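Side-chain contacts in glutathione transferase (Leptospira interrogans serovar Lai, PDB 3UBK), which binds glutathione and probably catalyses its transfer to electrophilic substrates: residues 157-162 with 191-196; 21-26 with 199-204; 93-98 with 144-149; 66-71 with 151-156. All blocks are in the same frame, centred on the assembly; numbering follows the deposited sequence. Where two conformers were deposited one is given.

Contact 1: residues 157-162 with 191-196; sequences SGFAHL and FMKTKA. With SO4 (sulfate ion), chain C.
F159 and M192 mark the closest approach of the two backbones, CA to CA 7.8 Å, where the middle of helix 153-169 faces the last turn of helix 185-193. The CB of F159 points toward that turn. With CG anti to the backbone N (chi1 -170°), the ring swings across to M192 and meets it obliquely: F159 CE1 comes within 3.4 Å of M192 CB, with CD1 of the same ring nearly as close. M192 is folded rather than stretched: its chain bends at chi2 (-76°) and again at chi3, and this brings its methyl CE back to the root of the phenylalanine, 3.9 Å from F159 CB. The two side chains thus run past one another in opposite directions. At the far tip of the ring, K193 CG lies at the edge, near the ring plane, 4.0 Å from F159 CZ.

The polar work is done beyond this apolar patch. K195, at the N-cap position of helix 196-213, reaches sulfate O3 with its NZ (3.1 Å), and A196 N gives an almost straight bond to sulfate O1 (3.0 Å). The anion, probably from the crystallisation liquor, therefore sits at a helix start. Around the F159 ring, F189 meets it, L20 of helix 13-25 touches it as well, and P198 and E202 of helix 196-213 pack on the same ring.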
loop_
_atom_site.group_PDB
_atom_site.type_symbol
_atom_site.label_atom_id
_atom_site.label_comp_id
_atom_site.label_asym_id
_atom_site.label_seq_id
_atom_site.Cartn_x
_atom_site.Cartn_y
_atom_site.Cartn_z
ATOM N N SER A 157 2.246 6.484 -9.944
ATOM C CA SER A 157 1.184 6.774 -8.993
ATOM C C SER A 157 0.726 8.228 -9.114
ATOM O O SER A 157 -0.463 8.520 -9.158
ATOM C CB SER A 157 1.655 6.476 -7.569
ATOM O OG SER A 157 1.806 5.082 -7.385
ATOM N N GLY A 158 1.688 9.142 -9.185
ATOM C CA GLY A 158 1.356 10.561 -9.276
ATOM C C GLY A 158 0.495 10.912 -10.485
ATOM O O GLY A 158 -0.592 11.493 -10.347
ATOM N N PHE A 159 0.966 10.558 -11.680
ATOM C CA PHE A 159 0.251 10.950 -12.887
ATOM C C PHE A 159 -1.078 10.220 -13.006
ATOM O O PHE A 159 -2.090 10.806 -13.390
ATOM C CB PHE A 159 1.103 10.721 -14.145
ATOM C CG PHE A 159 0.506 11.327 -15.390
ATOM C CD1 PHE A 159 0.707 12.665 -15.691
ATOM C CD2 PHE A 159 -0.253 10.557 -16.256
ATOM C CE1 PHE A 159 0.159 13.231 -16.830
ATOM C CE2 PHE A 159 -0.812 11.114 -17.399
ATOM C CZ PHE A 159 -0.608 12.447 -17.687
ATOM N N ALA A 160 -1.074 8.929 -12.682
ATOM C CA ALA A 160 -2.285 8.132 -12.741
ATOM C C ALA A 160 -3.373 8.628 -11.766
ATOM O O ALA A 160 -4.524 8.797 -12.155
ATOM C CB ALA A 160 -1.955 6.677 -12.471
ATOM N N HIS A 161 -3.006 8.869 -10.510
ATOM C CA HIS A 161 -4.000 9.199 -9.478
ATOM C C HIS A 161 -4.359 10.685 -9.424
ATOM O O HIS A 161 -5.523 11.051 -9.297
ATOM C CB HIS A 161 -3.511 8.755 -8.094
ATOM C CG HIS A 161 -3.384 7.273 -7.942
ATOM N ND1 HIS A 161 -4.413 6.402 -8.234
ATOM C CD2 HIS A 161 -2.356 6.506 -7.502
ATOM C CE1 HIS A 161 -4.018 5.163 -8.000
ATOM N NE2 HIS A 161 -2.777 5.199 -7.545
ATOM N N LEU A 162 -3.358 11.543 -9.527
ATOM C CA LEU A 162 -3.591 12.968 -9.366
ATOM C C LEU A 162 -4.341 13.570 -10.543
ATOM O O LEU A 162 -5.077 14.535 -10.384
ATOM C CB LEU A 162 -2.273 13.706 -9.145
ATOM C CG LEU A 162 -1.546 13.341 -7.849
ATOM C CD1 LEU A 162 -0.255 14.133 -7.745
ATOM C CD2 LEU A 162 -2.419 13.549 -6.601
ATOM N N PHE A 191 4.011 19.081 -18.241
ATOM C CA PHE A 191 5.268 18.444 -18.642
ATOM C C PHE A 191 5.040 16.975 -18.997
ATOM O O PHE A 191 5.408 16.523 -20.088
ATOM C CB PHE A 191 6.354 18.618 -17.565
ATOM C CG PHE A 191 7.563 17.752 -17.789
ATOM C CD1 PHE A 191 8.490 18.072 -18.763
ATOM C CD2 PHE A 191 7.740 16.590 -17.050
ATOM C CE1 PHE A 191 9.601 17.253 -18.986
ATOM C CE2 PHE A 191 8.834 15.770 -17.268
ATOM C CZ PHE A 191 9.761 16.101 -18.234
ATOM N N MET A 192 4.390 16.230 -18.110
ATOM C CA MET A 192 4.164 14.807 -18.369
ATOM C C MET A 192 3.420 14.549 -19.674
ATOM O O MET A 192 3.719 13.582 -20.389
ATOM C CB MET A 192 3.467 14.139 -17.184
ATOM C CG MET A 192 4.375 14.033 -15.944
ATOM S SD MET A 192 5.622 12.723 -16.096
ATOM C CE MET A 192 4.567 11.312 -15.727
ATOM N N LYS A 193 2.455 15.404 -20.001
ATOM C CA LYS A 193 1.710 15.222 -21.249
ATOM C C LYS A 193 2.551 15.498 -22.497
ATOM O O LYS A 193 2.137 15.163 -23.600
ATOM C CB LYS A 193 0.413 16.048 -21.266
ATOM C CG LYS A 193 -0.652 15.513 -20.308
ATOM C CD LYS A 193 -1.919 16.369 -20.329
ATOM C CE LYS A 193 -2.584 16.315 -21.695
ATOM N NZ LYS A 193 -2.607 14.919 -22.239
ATOM N N THR A 194 3.731 16.091 -22.338
ATOM C CA THR A 194 4.634 16.221 -23.498
ATOM C C THR A 194 5.307 14.886 -23.832
ATOM O O THR A 194 5.975 14.754 -24.862
ATOM C CB THR A 194 5.701 17.331 -23.329
ATOM O OG1 THR A 194 6.703 16.921 -22.385
ATOM C CG2 THR A 194 5.059 18.641 -22.889
ATOM N N LYS A 195 5.111 13.897 -22.960
ATOM C CA LYS A 195 5.743 12.596 -23.107
ATOM C C LYS A 195 4.809 11.599 -23.757
ATOM O O LYS A 195 3.608 11.580 -23.471
ATOM C CB LYS A 195 6.189 12.065 -21.737
ATOM C CG LYS A 195 7.319 12.889 -21.090
ATOM C CD LYS A 195 7.471 12.546 -19.595
ATOM C CE LYS A 195 7.769 11.058 -19.403
ATOM N NZ LYS A 195 9.134 10.752 -19.928
ATOM N N ALA A 196 5.376 10.739 -24.600
ATOM C CA ALA A 196 4.589 9.764 -25.368
ATOM C C ALA A 196 3.777 8.794 -24.515
ATOM O O ALA A 196 2.625 8.503 -24.833
ATOM C CB ALA A 196 5.489 8.987 -26.324
HETATM S S SO4 C . 9.414 10.912 -24.217
HETATM O O1 SO4 C . 8.307 10.824 -25.160
HETATM O O2 SO4 C . 10.578 10.256 -24.810
HETATM O O3 SO4 C . 9.119 10.250 -22.944
HETATM O O4 SO4 C . 9.715 12.319 -23.957
#

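Contact 2: residues 21-26 with 199-204; sequences GILEKG and ALVEKD
L23 and L200 are the nearest residues of the two backbones, their CA atoms 8.8 Å apart, where the last turns of helix 13-25 meet the early part of helix 196-213. In the two-domain glutathione transferase fold this is a piece of the domain interface: the first helix of the thioredoxin-like N-terminal domain packs against the last helix of the all-helical C-terminal domain.

One leucine carries the whole contact from the N-terminal side. L23, with CG beside the backbone N (chi1 -72°), forks toward the other helix and divides its two methyls between partners one step apart in the sequence. L23 CD1 presses on V201 CG2 at 3.6 Å, and L23 CD2 lies against L200 CD2 at 3.9 Å. L200 comes in across the leucine at about a right angle, and its CD2 methyl also approaches L23 CD1, so that it touches both arms of the fork. L200 lies at the more open margin, whereas V201 is buried and leans on N16, K19 and L20 of helix 13-25; Y29 of strand 29-32 touches L23 from its own domain. No hydrogen bond crosses between the segments, and the fit is purely apolar.

Salt bridges flank it: E24 pairs with K195, and D204 with K19. Helix 13-25 then ends in a Schellman motif, in which G26 takes a positive phi (80°) and its N bonds back to L23 O at 3.0 Å and makes a weak bond to I22 O.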
loop_
_atom_site.group_PDB
_atom_site.type_symbol
_atom_site.label_atom_id
_atom_site.label_comp_id
_atom_site.label_asym_id
_atom_site.label_seq_id
_atom_site.Cartn_x
_atom_site.Cartn_y
_atom_site.Cartn_z
ATOM N N GLY A 21 4.219 2.703 -16.173
ATOM C CA GLY A 21 5.511 2.054 -15.935
ATOM C C GLY A 21 5.917 1.169 -17.099
ATOM O O GLY A 21 7.059 1.209 -17.536
ATOM N N ILE A 22 4.977 0.375 -17.605
ATOM C CA ILE A 22 5.229 -0.489 -18.767
ATOM C C ILE A 22 5.648 0.339 -19.990
ATOM O O ILE A 22 6.632 0.019 -20.667
ATOM C CB ILE A 22 3.982 -1.339 -19.109
ATOM C CG1 ILE A 22 3.769 -2.444 -18.060
ATOM C CG2 ILE A 22 4.093 -1.976 -20.514
ATOM C CD1 ILE A 22 2.368 -3.145 -18.133
ATOM N N LEU A 23 4.897 1.399 -20.272
ATOM C CA LEU A 23 5.166 2.248 -21.435
ATOM C C LEU A 23 6.504 2.944 -21.318
ATOM O O LEU A 23 7.243 3.048 -22.296
ATOM C CB LEU A 23 4.066 3.303 -21.599
ATOM C CG LEU A 23 2.746 2.710 -22.094
ATOM C CD1 LEU A 23 1.629 3.765 -22.019
ATOM C CD2 LEU A 23 2.940 2.163 -23.528
ATOM N N GLU A 24 6.818 3.427 -20.120
ATOM C CA GLU A 24 8.038 4.196 -19.943
ATOM C C GLU A 24 9.307 3.359 -20.140
ATOM O O GLU A 24 10.312 3.872 -20.657
ATOM C CB GLU A 24 8.040 4.892 -18.580
ATOM C CG GLU A 24 9.077 5.992 -18.478
ATOM C CD GLU A 24 8.729 7.225 -19.325
ATOM O OE1 GLU A 24 7.573 7.366 -19.787
ATOM O OE2 GLU A 24 9.619 8.067 -19.502
ATOM N N LYS A 25 9.251 2.086 -19.731
ATOM C CA LYS A 25 10.324 1.127 -19.961
ATOM C C LYS A 25 10.366 0.646 -21.416
ATOM O O LYS A 25 11.356 0.059 -21.854
ATOM C CB LYS A 25 10.169 -0.095 -19.039
ATOM C CG LYS A 25 10.585 0.150 -17.587
ATOM C CD LYS A 25 10.513 -1.121 -16.764
ATOM C CE LYS A 25 10.879 -0.854 -15.305
ATOM N NZ LYS A 25 12.375 -0.633 -15.094
ATOM N N GLY A 26 9.277 0.863 -22.140
ATOM C CA GLY A 26 9.193 0.441 -23.528
ATOM C C GLY A 26 8.867 -1.030 -23.677
ATOM O O GLY A 26 9.221 -1.645 -24.675
ATOM N N ALA A 199 0.994 10.653 -22.421
ATOM C CA ALA A 199 0.003 11.097 -23.419
ATOM C C ALA A 199 -0.860 9.935 -23.888
ATOM O O ALA A 199 -2.081 10.069 -24.001
ATOM C CB ALA A 199 0.668 11.796 -24.616
ATOM N N LEU A 200 -0.235 8.786 -24.154
ATOM C CA LEU A 200 -0.978 7.609 -24.619
ATOM C C LEU A 200 -1.960 7.098 -23.550
ATOM O O LEU A 200 -3.113 6.741 -23.844
ATOM C CB LEU A 200 -0.006 6.488 -25.021
ATOM C CG LEU A 200 -0.643 5.214 -25.581
ATOM C CD1 LEU A 200 -1.384 5.530 -26.878
ATOM C CD2 LEU A 200 0.403 4.128 -25.816
ATOM N N VAL A 201 -1.509 7.074 -22.301
ATOM C CA VAL A 201 -2.394 6.682 -21.201
ATOM C C VAL A 201 -3.636 7.593 -21.136
ATOM O O VAL A 201 -4.770 7.108 -21.026
ATOM C CB VAL A 201 -1.635 6.672 -19.856
ATOM C CG1 VAL A 201 -2.609 6.646 -18.687
ATOM C CG2 VAL A 201 -0.679 5.463 -19.814
ATOM N N GLU A 202 -3.417 8.901 -21.208
ATOM C CA GLU A 202 -4.520 9.873 -21.252
ATOM C C GLU A 202 -5.419 9.644 -22.465
ATOM O O GLU A 202 -6.649 9.714 -22.368
ATOM C CB GLU A 202 -3.974 11.298 -21.303
ATOM C CG GLU A 202 -3.436 11.779 -19.977
ATOM C CD GLU A 202 -4.523 11.850 -18.922
ATOM O OE1 GLU A 202 -5.252 12.867 -18.877
ATOM O OE2 GLU A 202 -4.649 10.887 -18.139
ATOM N N LYS A 203 -4.798 9.368 -23.609
ATOM C CA LYS A 203 -5.549 9.117 -24.827
ATOM C C LYS A 203 -6.432 7.865 -24.740
ATOM O O LYS A 203 -7.617 7.910 -25.089
ATOM C CB LYS A 203 -4.602 9.032 -26.023
ATOM C CG LYS A 203 -5.253 8.500 -27.295
ATOM C CD LYS A 203 -6.435 9.354 -27.714
ATOM C CE LYS A 203 -6.100 10.829 -27.710
ATOM N NZ LYS A 203 -7.232 11.638 -28.250
ATOM N N ASP A 204 -5.864 6.741 -24.291
ATOM C CA ASP A 204 -6.653 5.513 -24.145
ATOM C C ASP A 204 -7.817 5.714 -23.160
ATOM O O ASP A 204 -8.906 5.158 -23.341
ATOM C CB ASP A 204 -5.784 4.345 -23.691
ATOM C CG ASP A 204 -4.969 3.737 -24.831
ATOM O OD1 ASP A 204 -5.288 3.988 -26.013
ATOM O OD2 ASP A 204 -4.005 3.001 -24.543
#

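Contact 3: residues 93-98 with 144-149; sequences REISTI and PYIAGN
I95 carries the largest share of this contact, reaching from helix 86-111 to I146 and A147 in the loop before helix 153-169. Its two branches split the work. CG1 lies beside the backbone N (chi1 -67°) and extends outward, so that I95 CD1 sets its methyl against A147 CB at 3.7 Å and also comes near that residue's CA. The shorter branch, I95 CG2, meets I146 CD1 at 4.1 Å, and the two isoleucines lie alongside with opposite headings.

I146 and A147 are the two central residues of a type I beta turn running from Y145 to G148, and both point their CB atoms toward the helix. Their backbones have partners outside the loop: I146 N donates to D155 OD1, and A147 O accepts from R141 NH1. Everything that crosses between the segments is methyl on methyl or methyl on backbone carbon.

L136 and V139 of helix 119-139 pack on I95, and A154 of helix 153-169 touches both I95 and I146. Residues R93, E94, T97 and I98 of helix 86-111 reach the second subunit, where E94 OE2 accepts from F62 N of that subunit.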
loop_
_atom_site.group_PDB
_atom_site.type_symbol
_atom_site.label_atom_id
_atom_site.label_comp_id
_atom_site.label_asym_id
_atom_site.label_seq_id
_atom_site.Cartn_x
_atom_site.Cartn_y
_atom_site.Cartn_z
ATOM N N ARG A 93 8.853 5.475 -2.538
ATOM C CA ARG A 93 7.747 4.703 -1.963
ATOM C C ARG A 93 6.834 5.552 -1.058
ATOM O O ARG A 93 5.616 5.405 -1.084
ATOM C CB ARG A 93 8.269 3.468 -1.209
ATOM C CG ARG A 93 8.946 2.448 -2.154
ATOM C CD ARG A 93 9.344 1.177 -1.412
ATOM N NE ARG A 93 9.778 0.109 -2.321
ATOM C CZ ARG A 93 11.044 -0.272 -2.470
ATOM N NH1 ARG A 93 12.004 0.308 -1.755
ATOM N NH2 ARG A 93 11.352 -1.253 -3.313
ATOM N N GLU A 94 7.423 6.433 -0.263
ATOM C CA GLU A 94 6.630 7.341 0.580
ATOM C C GLU A 94 5.670 8.188 -0.263
ATOM O O GLU A 94 4.467 8.265 0.014
ATOM C CB GLU A 94 7.561 8.244 1.389
ATOM C CG GLU A 94 8.265 7.528 2.546
ATOM C CD GLU A 94 9.440 8.318 3.101
ATOM O OE1 GLU A 94 9.992 9.164 2.372
ATOM O OE2 GLU A 94 9.818 8.085 4.268
ATOM N N ILE A 95 6.199 8.808 -1.311
ATOM C CA ILE A 95 5.367 9.657 -2.161
ATOM C C ILE A 95 4.196 8.879 -2.740
ATOM O O ILE A 95 3.035 9.325 -2.695
ATOM C CB ILE A 95 6.187 10.277 -3.308
ATOM C CG1 ILE A 95 7.202 11.263 -2.732
ATOM C CG2 ILE A 95 5.241 10.918 -4.335
ATOM C CD1 ILE A 95 8.301 11.650 -3.690
ATOM N N SER A 96 4.490 7.707 -3.284
ATOM C CA SER A 96 3.438 6.880 -3.879
ATOM C C SER A 96 2.375 6.459 -2.876
ATOM O O SER A 96 1.184 6.445 -3.192
ATOM C CB SER A 96 4.040 5.642 -4.552
ATOM O OG SER A 96 3.007 4.757 -4.947
ATOM N N THR A 97 2.803 6.093 -1.668
ATOM C CA THR A 97 1.861 5.730 -0.610
ATOM C C THR A 97 0.959 6.892 -0.215
ATOM O O THR A 97 -0.256 6.727 -0.091
ATOM C CB THR A 97 2.594 5.188 0.635
ATOM O OG1 THR A 97 3.235 3.953 0.291
ATOM C CG2 THR A 97 1.619 4.932 1.769
ATOM N N ILE A 98 1.547 8.065 -0.019
ATOM C CA ILE A 98 0.750 9.235 0.330
ATOM C C ILE A 98 -0.305 9.502 -0.735
ATOM O O ILE A 98 -1.481 9.712 -0.420
ATOM C CB ILE A 98 1.619 10.492 0.505
ATOM C CG1 ILE A 98 2.484 10.371 1.760
ATOM C CG2 ILE A 98 0.735 11.747 0.569
ATOM C CD1 ILE A 98 3.690 11.314 1.751
ATOM N N PRO A 144 12.328 17.503 -13.062
ATOM C CA PRO A 144 10.941 17.849 -13.299
ATOM C C PRO A 144 9.963 16.772 -12.857
ATOM O O PRO A 144 8.762 17.035 -12.777
ATOM C CB PRO A 144 10.893 17.971 -14.817
ATOM C CG PRO A 144 11.859 16.926 -15.275
ATOM C CD PRO A 144 12.943 16.862 -14.244
ATOM N N TYR A 145 10.456 15.565 -12.593
ATOM C CA TYR A 145 9.579 14.490 -12.148
ATOM C C TYR A 145 9.196 14.638 -10.679
ATOM O O TYR A 145 9.774 15.443 -9.938
ATOM C CB TYR A 145 10.221 13.117 -12.425
ATOM C CG TYR A 145 10.382 12.889 -13.901
ATOM C CD1 TYR A 145 9.300 12.491 -14.686
ATOM C CD2 TYR A 145 11.599 13.113 -14.524
ATOM C CE1 TYR A 145 9.433 12.314 -16.040
ATOM C CE2 TYR A 145 11.749 12.937 -15.893
ATOM C CZ TYR A 145 10.668 12.533 -16.641
ATOM O OH TYR A 145 10.825 12.358 -17.991
ATOM N N ILE A 146 8.219 13.861 -10.243
ATOM C CA ILE A 146 7.679 14.122 -8.917
ATOM C C ILE A 146 8.707 13.974 -7.785
ATOM O O ILE A 146 8.665 14.743 -6.813
ATOM C CB ILE A 146 6.398 13.323 -8.642
ATOM C CG1 ILE A 146 5.723 13.840 -7.357
ATOM C CG2 ILE A 146 6.701 11.833 -8.608
ATOM C CD1 ILE A 146 4.214 13.569 -7.320
ATOM N N ALA A 147 9.649 13.035 -7.925
ATOM C CA ALA A 147 10.616 12.756 -6.856
ATOM C C ALA A 147 12.028 13.269 -7.145
ATOM O O ALA A 147 12.932 13.067 -6.344
ATOM C CB ALA A 147 10.652 11.225 -6.538
ATOM N N GLY A 148 12.227 13.931 -8.282
ATOM C CA GLY A 148 13.572 14.329 -8.680
ATOM C C GLY A 148 13.716 14.440 -10.192
ATOM O O GLY A 148 12.750 14.714 -10.898
ATOM N N ASN A 149 14.923 14.222 -10.699
ATOM C CA ASN A 149 15.179 14.500 -12.110
ATOM C C ASN A 149 14.914 13.319 -13.061
ATOM O O ASN A 149 15.101 13.446 -14.270
ATOM C CB ASN A 149 16.600 15.050 -12.287
ATOM C CG ASN A 149 17.660 14.010 -12.033
ATOM O OD1 ASN A 149 17.348 12.862 -11.728
ATOM N ND2 ASN A 149 18.922 14.397 -12.175
#

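Contact 4: residues 66-71 with 151-156; sequences AILEFL and FTLADC
L68 meets L153 and C156 across the domain interface, joining helix 64-74 of the N-terminal thioredoxin-like domain to the first turn of helix 153-169. The first shell is one methyl against two residues: L68 CD1 lies 3.7 Å from L153 CD1 and 4.0 Å from C156 CB. L153 CD1 also comes within 4.0 Å of L68 CB. Because L153 has CG anti to the backbone N (chi1 169°), its branched end swings out from the helix start to the opposing leucine, and the two leucines meet at a slant. All three residues are buried, and no hydrogen bond crosses between the segments.

Behind it, the start of helix 153-169 is held by its cap. T152 is the N-cap: its OG1 accepts from A154 N at 3.1 Å, while T152 N donates to D155 OD2 at 2.9 Å, through the lone pair facing away from OD1. T152 and D155 thus form a capping box, of the kind well known at this helix start in many glutathione transferases. D155 is tied further out, its OD1 hydrogen-bonded to Y188 OH, and its CB sits over the centre of the F151 ring.

On its other sides, helix 64-74 packs I67, F70 and L71 against strand 53-56, L71 touches I22 and L68 touches K17 of helix 13-25, and F70 meets W87 of the second subunit.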
loop_
_atom_site.group_PDB
_atom_site.type_symbol
_atom_site.label_atom_id
_atom_site.label_comp_id
_atom_site.label_asym_id
_atom_site.label_seq_id
_atom_site.Cartn_x
_atom_site.Cartn_y
_atom_site.Cartn_z
ATOM N N ALA A 66 2.538 -4.420 -6.154
ATOM C CA ALA A 66 3.327 -5.648 -6.383
ATOM C C ALA A 66 3.663 -5.856 -7.863
ATOM O O ALA A 66 4.751 -6.324 -8.190
ATOM C CB ALA A 66 2.594 -6.879 -5.854
ATOM N N ILE A 67 2.712 -5.555 -8.751
ATOM C CA ILE A 67 2.981 -5.604 -10.203
ATOM C C ILE A 67 4.177 -4.724 -10.609
ATOM O O ILE A 67 5.104 -5.187 -11.278
ATOM C CB ILE A 67 1.736 -5.191 -11.033
ATOM C CG1 ILE A 67 0.615 -6.233 -10.902
ATOM C CG2 ILE A 67 2.100 -4.976 -12.513
ATOM C CD1 ILE A 67 -0.742 -5.711 -11.381
ATOM N N LEU A 68 4.161 -3.452 -10.224
ATOM C CA LEU A 68 5.240 -2.555 -10.626
ATOM C C LEU A 68 6.587 -2.885 -9.960
ATOM O O LEU A 68 7.630 -2.709 -10.570
ATOM C CB LEU A 68 4.855 -1.079 -10.416
ATOM C CG LEU A 68 3.910 -0.580 -11.523
ATOM C CD1 LEU A 68 3.453 0.831 -11.214
ATOM C CD2 LEU A 68 4.552 -0.633 -12.916
ATOM N N GLU A 69 6.564 -3.372 -8.718
ATOM C CA GLU A 69 7.806 -3.800 -8.060
ATOM C C GLU A 69 8.364 -5.021 -8.788
ATOM O O GLU A 69 9.573 -5.169 -8.967
ATOM C CB GLU A 69 7.541 -4.137 -6.584
ATOM C CG GLU A 69 7.111 -2.922 -5.755
ATOM C CD GLU A 69 8.271 -2.207 -5.075
ATOM O OE1 GLU A 69 9.448 -2.577 -5.289
ATOM O OE2 GLU A 69 7.998 -1.272 -4.296
ATOM N N PHE A 70 7.461 -5.887 -9.227
ATOM C CA PHE A 70 7.854 -7.091 -9.964
ATOM C C PHE A 70 8.471 -6.742 -11.331
ATOM O O PHE A 70 9.573 -7.204 -11.673
ATOM C CB PHE A 70 6.628 -7.997 -10.125
ATOM C CG PHE A 70 6.828 -9.138 -11.086
ATOM C CD1 PHE A 70 7.380 -10.341 -10.651
ATOM C CD2 PHE A 70 6.465 -9.004 -12.423
ATOM C CE1 PHE A 70 7.567 -11.415 -11.546
ATOM C CE2 PHE A 70 6.636 -10.074 -13.327
ATOM C CZ PHE A 70 7.191 -11.283 -12.876
ATOM N N LEU A 71 7.761 -5.926 -12.106
ATOM C CA LEU A 71 8.242 -5.528 -13.423
ATOM C C LEU A 71 9.589 -4.821 -13.325
ATOM O O LEU A 71 10.461 -5.036 -14.159
ATOM C CB LEU A 71 7.231 -4.620 -14.142
ATOM C CG LEU A 71 5.976 -5.334 -14.626
ATOM C CD1 LEU A 71 4.988 -4.322 -15.193
ATOM C CD2 LEU A 71 6.347 -6.402 -15.666
ATOM N N PHE A 151 12.231 9.720 -14.014
ATOM C CA PHE A 151 10.933 9.056 -13.877
ATOM C C PHE A 151 11.088 7.926 -12.845
ATOM O O PHE A 151 12.084 7.210 -12.867
ATOM C CB PHE A 151 10.555 8.474 -15.235
ATOM C CG PHE A 151 9.162 7.887 -15.302
ATOM C CD1 PHE A 151 8.889 6.626 -14.773
ATOM C CD2 PHE A 151 8.142 8.574 -15.940
ATOM C CE1 PHE A 151 7.637 6.080 -14.868
ATOM C CE2 PHE A 151 6.882 8.026 -16.046
ATOM C CZ PHE A 151 6.623 6.780 -15.508
ATOM N N THR A 152 10.137 7.792 -11.923
ATOM C CA THR A 152 10.168 6.688 -10.953
ATOM C C THR A 152 8.784 6.146 -10.747
ATOM O O THR A 152 7.824 6.626 -11.351
ATOM C CB THR A 152 10.649 7.131 -9.560
ATOM O OG1 THR A 152 9.691 8.043 -9.004
ATOM C CG2 THR A 152 12.014 7.790 -9.638
ATOM N N LEU A 153 8.674 5.163 -9.856
ATOM C CA LEU A 153 7.375 4.628 -9.444
ATOM C C LEU A 153 6.428 5.752 -9.004
ATOM O O LEU A 153 5.210 5.688 -9.208
ATOM C CB LEU A 153 7.574 3.674 -8.246
ATOM C CG LEU A 153 6.256 3.264 -7.567
ATOM C CD1 LEU A 153 5.475 2.328 -8.496
ATOM C CD2 LEU A 153 6.484 2.599 -6.198
ATOM N N ALA A 154 6.973 6.757 -8.340
ATOM C CA ALA A 154 6.111 7.819 -7.831
ATOM C C ALA A 154 5.416 8.600 -8.968
ATOM O O ALA A 154 4.354 9.185 -8.760
ATOM C CB ALA A 154 6.896 8.755 -6.920
ATOM N N ASP A 155 6.002 8.595 -10.167
ATOM C CA ASP A 155 5.350 9.252 -11.313
ATOM C C ASP A 155 4.208 8.412 -11.853
ATOM O O ASP A 155 3.238 8.942 -12.372
ATOM C CB ASP A 155 6.359 9.579 -12.424
ATOM C CG ASP A 155 7.375 10.605 -11.984
ATOM O OD1 ASP A 155 7.001 11.791 -11.886
ATOM O OD2 ASP A 155 8.541 10.235 -11.732
ATOM N N CYS A 156 4.325 7.093 -11.747
ATOM C CA CYS A 156 3.221 6.225 -12.149
ATOM C C CYS A 156 2.019 6.491 -11.248
ATOM O O CYS A 156 0.895 6.687 -11.715
ATOM C CB CYS A 156 3.631 4.762 -12.044
ATOM S SG CYS A 156 5.096 4.331 -13.046
#

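Overall arrangement
Contacts 2 and 4 both join the N-terminal to the C-terminal domain, their centres 13 Å apart, and C156 SG packs 3.6 Å from G21 N between them. Contacts 1 and 3 lie within the helical domain, centres 12 Å apart. K195 links three contacts at once: its NZ makes a salt bridge with E24 OE2 at 2.8 Å, bonds to Y145 OH and holds the sulfate. R93 NE to E69 OE2 (3.0 Å) joins contacts 3 and 4, both of which touch the second subunit. Contact 4 lies nearest the glutathione site, the side chain of L68 being about 6 Å from that of S64, a glutathione-binding residue, although none is bound to this chain.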